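Local atomic coordinates of amino acid ABC transporter, binding protein (Thermus thermophilus, PDB entry 3VV5), a protein that binds amino acids such as L-thialysine in the periplasm and probably delivers them to an ABC transporter for uptake into the cell. Residues 38-49 with 94-102; 111-122 with 215-226. All coordinates share one frame; numbering follows the deposited sequence.

Interaction 1 of 2, residues 38-49 with 94-102; sequences IRIGTEGAFPPF and GRFDFVIAS. With SLZ (L-thialysine), chain C.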
# COMPACT_ATOMS: atom_id res chain seq x y z
N ILE A 38 -9.95 -4.72 17.69
CA ILE A 38 -8.65 -4.21 17.25
C ILE A 38 -8.88 -3.06 16.26
O ILE A 38 -9.64 -3.18 15.28
CB ILE A 38 -7.77 -5.34 16.66
CG1 ILE A 38 -6.32 -4.84 16.45
CG2 ILE A 38 -8.37 -5.91 15.34
CD1 ILE A 38 -5.30 -5.94 16.42
N ARG A 39 -8.21 -1.94 16.52
CA ARG A 39 -8.32 -0.76 15.67
C ARG A 39 -7.24 -0.82 14.61
O ARG A 39 -6.05 -0.89 14.92
CB ARG A 39 -8.12 0.52 16.47
CG ARG A 39 -8.91 0.67 17.77
CD ARG A 39 -8.60 2.07 18.31
NE ARG A 39 -8.36 2.10 19.76
CZ ARG A 39 -7.17 2.03 20.35
NH1 ARG A 39 -7.11 2.09 21.67
NH2 ARG A 39 -6.03 1.89 19.65
N ILE A 40 -7.66 -0.74 13.35
CA ILE A 40 -6.76 -0.90 12.21
C ILE A 40 -6.72 0.38 11.36
O ILE A 40 -7.77 0.85 10.92
CB ILE A 40 -7.21 -2.08 11.32
CG1 ILE A 40 -7.63 -3.29 12.17
CG2 ILE A 40 -6.09 -2.47 10.32
CD1 ILE A 40 -8.15 -4.48 11.31
N GLY A 41 -5.53 0.93 11.16
CA GLY A 41 -5.39 2.17 10.36
C GLY A 41 -5.13 1.80 8.91
O GLY A 41 -4.37 0.87 8.63
N THR A 42 -5.82 2.47 8.00
CA THR A 42 -5.55 2.29 6.57
C THR A 42 -5.81 3.63 5.85
O THR A 42 -6.14 4.61 6.51
CB THR A 42 -6.36 1.13 5.94
OG1 THR A 42 -5.70 0.70 4.74
CG2 THR A 42 -7.77 1.56 5.58
N GLU A 43 -5.66 3.67 4.54
CA GLU A 43 -5.86 4.91 3.80
C GLU A 43 -7.24 4.98 3.16
O GLU A 43 -8.03 5.89 3.46
CB GLU A 43 -4.77 5.11 2.73
CG GLU A 43 -4.91 6.45 1.98
CD GLU A 43 -4.37 6.38 0.57
OE1 GLU A 43 -4.62 5.36 -0.10
OE2 GLU A 43 -3.69 7.34 0.13
N GLY A 44 -7.52 4.04 2.25
CA GLY A 44 -8.81 4.00 1.58
C GLY A 44 -8.79 4.74 0.25
O GLY A 44 -9.84 5.06 -0.30
N ALA A 45 -7.60 5.03 -0.28
CA ALA A 45 -7.50 5.65 -1.60
C ALA A 45 -6.49 4.94 -2.51
O ALA A 45 -5.85 5.56 -3.38
CB ALA A 45 -7.19 7.15 -1.48
N PHE A 46 -6.36 3.62 -2.34
CA PHE A 46 -5.35 2.84 -3.08
C PHE A 46 -5.94 1.55 -3.63
O PHE A 46 -5.61 0.47 -3.13
CB PHE A 46 -4.15 2.53 -2.15
CG PHE A 46 -2.82 2.36 -2.86
CD1 PHE A 46 -2.33 3.34 -3.73
CD2 PHE A 46 -2.02 1.24 -2.61
CE1 PHE A 46 -1.07 3.22 -4.34
CE2 PHE A 46 -0.73 1.09 -3.23
CZ PHE A 46 -0.26 2.07 -4.09
N PRO A 47 -6.85 1.64 -4.63
CA PRO A 47 -7.44 0.41 -5.16
C PRO A 47 -6.38 -0.35 -5.96
O PRO A 47 -5.59 0.28 -6.69
CB PRO A 47 -8.54 0.93 -6.10
CG PRO A 47 -8.02 2.29 -6.57
CD PRO A 47 -7.34 2.85 -5.34
N PRO A 48 -6.39 -1.69 -5.91
CA PRO A 48 -7.38 -2.59 -5.27
C PRO A 48 -6.96 -3.06 -3.87
O PRO A 48 -7.56 -3.99 -3.34
CB PRO A 48 -7.39 -3.79 -6.22
CG PRO A 48 -5.96 -3.87 -6.68
CD PRO A 48 -5.52 -2.44 -6.84
N PHE A 49 -5.96 -2.42 -3.28
CA PHE A 49 -5.43 -2.84 -1.96
C PHE A 49 -6.28 -2.40 -0.77
O PHE A 49 -6.63 -3.21 0.10
CB PHE A 49 -3.99 -2.36 -1.81
CG PHE A 49 -3.04 -3.07 -2.73
CD1 PHE A 49 -2.64 -4.38 -2.43
CD2 PHE A 49 -2.59 -2.48 -3.89
CE1 PHE A 49 -1.80 -5.07 -3.28
CE2 PHE A 49 -1.72 -3.17 -4.76
CZ PHE A 49 -1.32 -4.47 -4.44
N GLY A 94 -0.60 5.77 19.04
CA GLY A 94 -1.58 4.85 19.60
C GLY A 94 -3.01 5.03 19.13
O GLY A 94 -3.93 4.51 19.74
N ARG A 95 -3.20 5.77 18.04
CA ARG A 95 -4.53 5.98 17.44
C ARG A 95 -5.13 4.67 16.91
O ARG A 95 -6.34 4.45 16.98
CB ARG A 95 -4.45 7.06 16.33
CG ARG A 95 -5.75 7.25 15.51
CD ARG A 95 -6.75 8.15 16.20
NE ARG A 95 -8.03 8.31 15.50
CZ ARG A 95 -8.28 9.17 14.52
NH1 ARG A 95 -7.31 9.95 14.05
NH2 ARG A 95 -9.49 9.25 13.98
N PHE A 96 -4.27 3.80 16.39
CA PHE A 96 -4.70 2.46 15.97
C PHE A 96 -3.69 1.46 16.53
O PHE A 96 -2.58 1.84 16.92
CB PHE A 96 -4.78 2.28 14.45
CG PHE A 96 -4.53 3.54 13.63
CD1 PHE A 96 -5.59 4.36 13.26
CD2 PHE A 96 -3.26 3.84 13.16
CE1 PHE A 96 -5.37 5.49 12.46
CE2 PHE A 96 -3.04 4.97 12.36
CZ PHE A 96 -4.09 5.79 12.02
N ASP A 97 -4.06 0.18 16.54
CA ASP A 97 -3.17 -0.87 17.05
C ASP A 97 -2.20 -1.36 15.99
O ASP A 97 -1.02 -1.65 16.28
CB ASP A 97 -4.00 -2.05 17.59
CG ASP A 97 -4.93 -1.63 18.68
OD1 ASP A 97 -4.44 -1.00 19.65
OD2 ASP A 97 -6.14 -1.89 18.57
N PHE A 98 -2.67 -1.44 14.75
CA PHE A 98 -1.80 -1.69 13.62
C PHE A 98 -2.29 -1.01 12.35
O PHE A 98 -3.44 -0.57 12.26
CB PHE A 98 -1.48 -3.19 13.39
CG PHE A 98 -2.57 -3.99 12.67
CD1 PHE A 98 -2.45 -4.28 11.30
CD2 PHE A 98 -3.64 -4.55 13.38
CE1 PHE A 98 -3.43 -5.07 10.63
CE2 PHE A 98 -4.63 -5.37 12.74
CZ PHE A 98 -4.52 -5.62 11.36
N VAL A 99 -1.39 -0.96 11.38
CA VAL A 99 -1.68 -0.33 10.11
C VAL A 99 -1.45 -1.37 9.00
O VAL A 99 -0.43 -2.08 9.00
CB VAL A 99 -0.78 0.91 9.89
CG1 VAL A 99 -0.87 1.44 8.44
CG2 VAL A 99 -1.15 2.02 10.86
N ILE A 100 -2.39 -1.43 8.05
CA ILE A 100 -2.20 -2.19 6.81
C ILE A 100 -2.64 -1.31 5.67
O ILE A 100 -3.84 -1.10 5.46
CB ILE A 100 -2.90 -3.59 6.84
CG1 ILE A 100 -2.55 -4.43 5.59
CG2 ILE A 100 -4.43 -3.47 7.09
CD1 ILE A 100 -3.03 -5.89 5.74
N ALA A 101 -1.66 -0.75 4.96
CA ALA A 101 -1.91 0.30 4.00
C ALA A 101 -0.81 0.34 2.92
O ALA A 101 -0.43 1.41 2.43
CB ALA A 101 -2.01 1.63 4.73
N SER A 102 -0.33 -0.84 2.55
CA SER A 102 0.62 -1.03 1.46
C SER A 102 2.00 -0.39 1.69
O SER A 102 2.64 0.04 0.74
CB SER A 102 0.01 -0.55 0.13
OG SER A 102 -1.06 -1.39 -0.27
N SLZ C . 3.93 1.21 -1.67
CA SLZ C . 3.69 2.61 -1.27
CB SLZ C . 2.36 2.73 -0.47
SG SLZ C . 0.89 3.48 -1.25
CD SLZ C . -0.23 3.25 0.18
CE SLZ C . -1.62 3.88 0.09
NZ SLZ C . -2.54 3.09 0.93
C SLZ C . 4.81 2.94 -0.29
O SLZ C . 5.14 4.13 -0.16
OXT SLZ C . 5.34 1.98 0.32
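The carbonyl oxygen of Arg-39 takes two N-H groups from the other segment: Asp-97 N at 2.8 Å and, by a weaker bond, Phe-98 N. Asp-97 answers with its carboxylate. Its CG lies anti to the carbonyl carbon (chi1 -58°), which turns OD2 back to accept Arg-39 N at 2.9 Å on its anti side, while OD1 forms a salt bridge with Arg-39 NH2 through charge alone, lying well out of the guanidinium plane. Arg-27 adds a second positive partner to OD2. Parallel strand pairing follows: Gly-41 N bonds to Phe-98 O, and Gly-41 O receives Ile-100 N almost in line with its C=O. A side-chain bond follows the last bridge, Thr-42 OG1 donating to Ile-100 O at 2.7 Å. On one face of the sheet CG2 of Ile-40 sits over the ring of Phe-98, toward its rim, and Ile-38 CD1 meets the edge of that ring. On the other, the Phe-96 ring lies flat on Gly-41, whose CA is 3.7 Å from the ring centroid; a side chain there would collide with the ring. Beyond the strands both segments meet the ligand. Its NZ donates to Ala-101 O at 3.1 Å and weakly to Glu-43 OE1, Gln-147 holding the other carboxylate oxygen; its alpha-amino N donates to Ser-102 O, and its sulfur lies over one face of Phe-46, 3.4 Å from CZ. Loops at the C-terminal ends of parallel strands thus build one side of the amino-acid pocket of a family 3 periplasmic solute-binding protein.

Interaction 2 of 2, residues 111-122 with 215-226; sequences RAVDFTNPHYCT and ERVAMAVAKGNK. With SLZ (L-thialysine), chain C.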
# COMPACT_ATOMS: atom_id res chain seq x y z
N ARG A 111 13.04 1.69 11.25
CA ARG A 111 13.40 2.35 12.51
C ARG A 111 12.18 2.92 13.23
O ARG A 111 12.00 2.68 14.43
CB ARG A 111 14.40 3.47 12.26
CG ARG A 111 15.69 3.01 11.65
CD ARG A 111 16.75 4.09 11.82
NE ARG A 111 17.57 4.25 10.63
CZ ARG A 111 17.36 5.18 9.70
NH1 ARG A 111 16.34 6.04 9.83
NH2 ARG A 111 18.15 5.26 8.65
N ALA A 112 11.34 3.63 12.49
CA ALA A 112 10.18 4.32 13.05
C ALA A 112 9.10 3.37 13.63
O ALA A 112 8.50 3.66 14.67
CB ALA A 112 9.56 5.29 12.00
N VAL A 113 8.84 2.27 12.93
CA VAL A 113 7.80 1.33 13.35
C VAL A 113 8.36 -0.10 13.32
O VAL A 113 9.45 -0.32 12.77
CB VAL A 113 6.50 1.45 12.45
CG1 VAL A 113 5.83 2.84 12.60
CG2 VAL A 113 6.80 1.14 11.00
N ASP A 114 7.64 -1.06 13.91
CA ASP A 114 8.01 -2.46 13.75
C ASP A 114 7.14 -3.11 12.66
O ASP A 114 5.92 -3.11 12.77
CB ASP A 114 7.85 -3.24 15.06
CG ASP A 114 9.02 -3.03 16.02
OD1 ASP A 114 10.19 -2.99 15.56
OD2 ASP A 114 8.76 -2.90 17.22
N PHE A 115 7.78 -3.63 11.61
CA PHE A 115 7.07 -4.28 10.50
C PHE A 115 6.91 -5.77 10.78
O PHE A 115 7.83 -6.40 11.32
CB PHE A 115 7.83 -4.15 9.18
CG PHE A 115 7.71 -2.80 8.52
CD1 PHE A 115 8.85 -2.03 8.30
CD2 PHE A 115 6.46 -2.32 8.08
CE1 PHE A 115 8.76 -0.78 7.68
CE2 PHE A 115 6.37 -1.10 7.46
CZ PHE A 115 7.52 -0.33 7.27
N THR A 116 5.75 -6.32 10.39
CA THR A 116 5.55 -7.76 10.37
C THR A 116 6.37 -8.36 9.19
O THR A 116 6.93 -7.61 8.35
CB THR A 116 4.05 -8.10 10.15
OG1 THR A 116 3.64 -7.57 8.87
CG2 THR A 116 3.21 -7.46 11.23
N ASN A 117 6.44 -9.68 9.13
CA ASN A 117 6.76 -10.34 7.86
C ASN A 117 5.85 -9.76 6.73
O ASN A 117 4.67 -9.43 6.99
CB ASN A 117 6.52 -11.84 7.99
CG ASN A 117 7.55 -12.52 8.88
OD1 ASN A 117 8.72 -12.13 8.92
ND2 ASN A 117 7.10 -13.54 9.63
N PRO A 118 6.36 -9.66 5.48
CA PRO A 118 5.55 -8.99 4.45
C PRO A 118 4.28 -9.76 4.06
O PRO A 118 4.30 -10.98 4.02
CB PRO A 118 6.52 -8.91 3.25
CG PRO A 118 7.49 -10.05 3.48
CD PRO A 118 7.67 -10.11 4.97
N HIS A 119 3.19 -9.05 3.81
CA HIS A 119 1.96 -9.70 3.35
C HIS A 119 1.79 -9.68 1.83
O HIS A 119 0.85 -10.29 1.31
CB HIS A 119 0.71 -9.15 4.06
CG HIS A 119 0.45 -7.69 3.84
ND1 HIS A 119 1.15 -6.70 4.51
CD2 HIS A 119 -0.45 -7.04 3.06
CE1 HIS A 119 0.70 -5.52 4.15
NE2 HIS A 119 -0.28 -5.70 3.28
N TYR A 120 2.70 -9.00 1.13
CA TYR A 120 2.83 -9.15 -0.33
C TYR A 120 4.12 -8.53 -0.87
O TYR A 120 4.83 -7.82 -0.17
CB TYR A 120 1.60 -8.64 -1.13
CG TYR A 120 1.38 -7.13 -1.23
CD1 TYR A 120 1.88 -6.40 -2.32
CD2 TYR A 120 0.59 -6.45 -0.30
CE1 TYR A 120 1.65 -5.04 -2.46
CE2 TYR A 120 0.35 -5.06 -0.42
CZ TYR A 120 0.89 -4.37 -1.51
OH TYR A 120 0.67 -3.02 -1.67
N CYS A 121 4.40 -8.86 -2.12
CA CYS A 121 5.58 -8.35 -2.80
C CYS A 121 5.14 -7.69 -4.08
O CYS A 121 4.15 -8.10 -4.70
CB CYS A 121 6.59 -9.47 -3.07
SG CYS A 121 7.92 -9.55 -1.83
N THR A 122 5.88 -6.65 -4.47
CA THR A 122 5.45 -5.79 -5.55
C THR A 122 6.61 -4.94 -6.04
O THR A 122 7.77 -5.15 -5.67
CB THR A 122 4.26 -4.89 -5.07
OG1 THR A 122 3.66 -4.21 -6.18
CG2 THR A 122 4.71 -3.85 -4.03
N GLU A 215 9.77 -4.07 -3.91
CA GLU A 215 9.63 -3.91 -2.47
C GLU A 215 8.79 -5.00 -1.84
O GLU A 215 7.93 -5.60 -2.48
CB GLU A 215 9.08 -2.52 -2.10
CG GLU A 215 7.69 -2.19 -2.61
CD GLU A 215 7.29 -0.74 -2.31
OE1 GLU A 215 8.11 -0.01 -1.72
OE2 GLU A 215 6.16 -0.33 -2.66
N ARG A 216 9.08 -5.25 -0.58
CA ARG A 216 8.30 -6.11 0.31
C ARG A 216 7.37 -5.19 1.12
O ARG A 216 7.84 -4.21 1.70
CB ARG A 216 9.24 -6.89 1.24
CG ARG A 216 10.19 -7.86 0.53
CD ARG A 216 11.16 -8.58 1.51
NE ARG A 216 11.94 -7.65 2.34
CZ ARG A 216 11.89 -7.57 3.67
NH1 ARG A 216 12.64 -6.68 4.32
NH2 ARG A 216 11.12 -8.39 4.38
N VAL A 217 6.08 -5.49 1.13
CA VAL A 217 5.06 -4.65 1.75
C VAL A 217 4.56 -5.37 2.99
O VAL A 217 4.33 -6.58 2.94
CB VAL A 217 3.88 -4.37 0.79
CG1 VAL A 217 2.75 -3.65 1.53
CG2 VAL A 217 4.35 -3.51 -0.39
N ALA A 218 4.42 -4.64 4.08
CA ALA A 218 4.11 -5.24 5.39
C ALA A 218 3.18 -4.39 6.23
O ALA A 218 3.01 -3.19 5.97
CB ALA A 218 5.39 -5.51 6.18
N MET A 219 2.61 -5.05 7.25
CA MET A 219 1.81 -4.41 8.27
C MET A 219 2.77 -3.82 9.27
O MET A 219 3.92 -4.24 9.33
CB MET A 219 0.94 -5.44 9.01
CG MET A 219 -0.23 -5.97 8.21
SD MET A 219 -0.97 -7.38 9.06
CE MET A 219 0.17 -8.69 8.58
N ALA A 220 2.32 -2.83 10.03
CA ALA A 220 3.18 -2.15 10.98
C ALA A 220 2.48 -2.02 12.31
O ALA A 220 1.26 -1.88 12.39
CB ALA A 220 3.60 -0.74 10.47
N VAL A 221 3.30 -2.07 13.34
CA VAL A 221 2.87 -1.95 14.71
C VAL A 221 3.69 -0.77 15.29
O VAL A 221 4.72 -0.42 14.74
CB VAL A 221 3.16 -3.34 15.31
CG1 VAL A 221 4.24 -3.34 16.35
CG2 VAL A 221 1.88 -4.10 15.65
N ALA A 222 3.22 -0.14 16.37
CA ALA A 222 4.00 0.91 17.03
C ALA A 222 5.37 0.36 17.46
O ALA A 222 5.45 -0.79 17.89
CB ALA A 222 3.25 1.45 18.25
N LYS A 223 6.42 1.16 17.35
CA LYS A 223 7.77 0.67 17.61
C LYS A 223 7.83 0.08 19.02
O LYS A 223 7.34 0.69 19.97
CB LYS A 223 8.83 1.77 17.40
CG LYS A 223 10.29 1.38 17.72
CD LYS A 223 10.76 0.13 16.97
CE LYS A 223 11.49 0.46 15.68
NZ LYS A 223 12.02 -0.74 14.98
N GLY A 224 8.35 -1.14 19.15
CA GLY A 224 8.42 -1.80 20.46
C GLY A 224 7.19 -2.59 20.89
O GLY A 224 7.18 -3.18 21.98
N ASN A 225 6.12 -2.57 20.09
CA ASN A 225 4.92 -3.36 20.43
C ASN A 225 5.10 -4.82 19.98
O ASN A 225 4.36 -5.33 19.10
CB ASN A 225 3.62 -2.73 19.87
CG ASN A 225 2.36 -3.40 20.42
OD1 ASN A 225 2.42 -4.38 21.18
ND2 ASN A 225 1.21 -2.86 20.05
N LYS A 226 6.07 -5.49 20.61
CA LYS A 226 6.46 -6.86 20.21
C LYS A 226 5.34 -7.87 20.49
O LYS A 226 5.23 -8.88 19.81
CB LYS A 226 7.78 -7.27 20.88
CG LYS A 226 9.02 -6.49 20.39
CD LYS A 226 9.36 -6.84 18.91
CE LYS A 226 10.70 -6.28 18.39
NZ LYS A 226 10.87 -4.80 18.59
N SLZ C . 3.93 1.21 -1.67
CA SLZ C . 3.69 2.61 -1.27
CB SLZ C . 2.36 2.73 -0.47
SG SLZ C . 0.89 3.48 -1.25
CD SLZ C . -0.23 3.25 0.18
CE SLZ C . -1.62 3.88 0.09
NZ SLZ C . -2.54 3.09 0.93
C SLZ C . 4.81 2.94 -0.29
O SLZ C . 5.14 4.13 -0.16
OXT SLZ C . 5.34 1.98 0.32
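Charge gathers on Asp-114, whose carboxylate is held by three groups of residues 215-226. Lys-223 NZ bonds to OD1 at 3.0 Å, in a salt bridge, and also to the carbonyl of Ala-110; Gly-224 N and Lys-226 NZ reach OD2 from opposite faces of the carboxylate plane, at 2.6 Å and 3.2 Å. An asparagine in place of Asp-114 would probably leave both lysines without their counter-charge and weaken the hold on the turn at Gly-224. Backbone hydrogen bonds form two antiparallel ladders. Asp-114 and Val-221 exchange a pair of bonds in the first, and Thr-122 and Glu-215 another in the second. Between them the register slips by two residues, and His-119 and Tyr-120 both face Val-217 in a classic beta bulge, Val-217 O taking His-119 N at 2.9 Å and Tyr-120 N weakly. Just past the first ladder Thr-116 bonds by backbone and side chain: with OG1 between the backbone N and the carbonyl carbon (chi1 61°), the hydroxyl accepts Met-219 N at 3.2 Å and donates to Asn-117 O, while Thr-116 N bonds to Met-219 O. Apolar contact centres on Val-217, whose CB stands over the centre of the Tyr-120 ring, 3.8 Å from its centroid; CG1 approaches CE2 of that ring and CG2 meets the methyl of Thr-122. The imidazole of His-119 turns an edge to the backbone of Ala-218, its NE2 bonded to Glu-62. At the pocket end Glu-215 OE2 accepts the ligand's alpha-amino nitrogen at 2.9 Å, Thr-151 bonding to OE1. Two antiparallel ladders joined across a register shift, with a classic bulge at the start of the second, carry Glu-215 to the amino-acid site.

From the N terminus, strand 37-42 leads to the pocket, and interaction 1 closes a loop of 44 residues when strand 98-100 returns beside it. The chain then passes helix 107-112 into interaction 2, whose larger loop, 92 residues, closes when strand 206-222 comes back. The two loops follow in series, neither nested nor crossed. In space they share one mixed sheet: strand 206-222 pairs with 98-100 as well as with 113-115 and 120-129, and Val-99 N probably bonds to Ala-220 O. Near the ligand Ser-102 and Tyr-120 probably join through their hydroxyls. Both contacts meet at the alpha-amino group of L-thialysine, while interaction 1 also holds the side-chain amine.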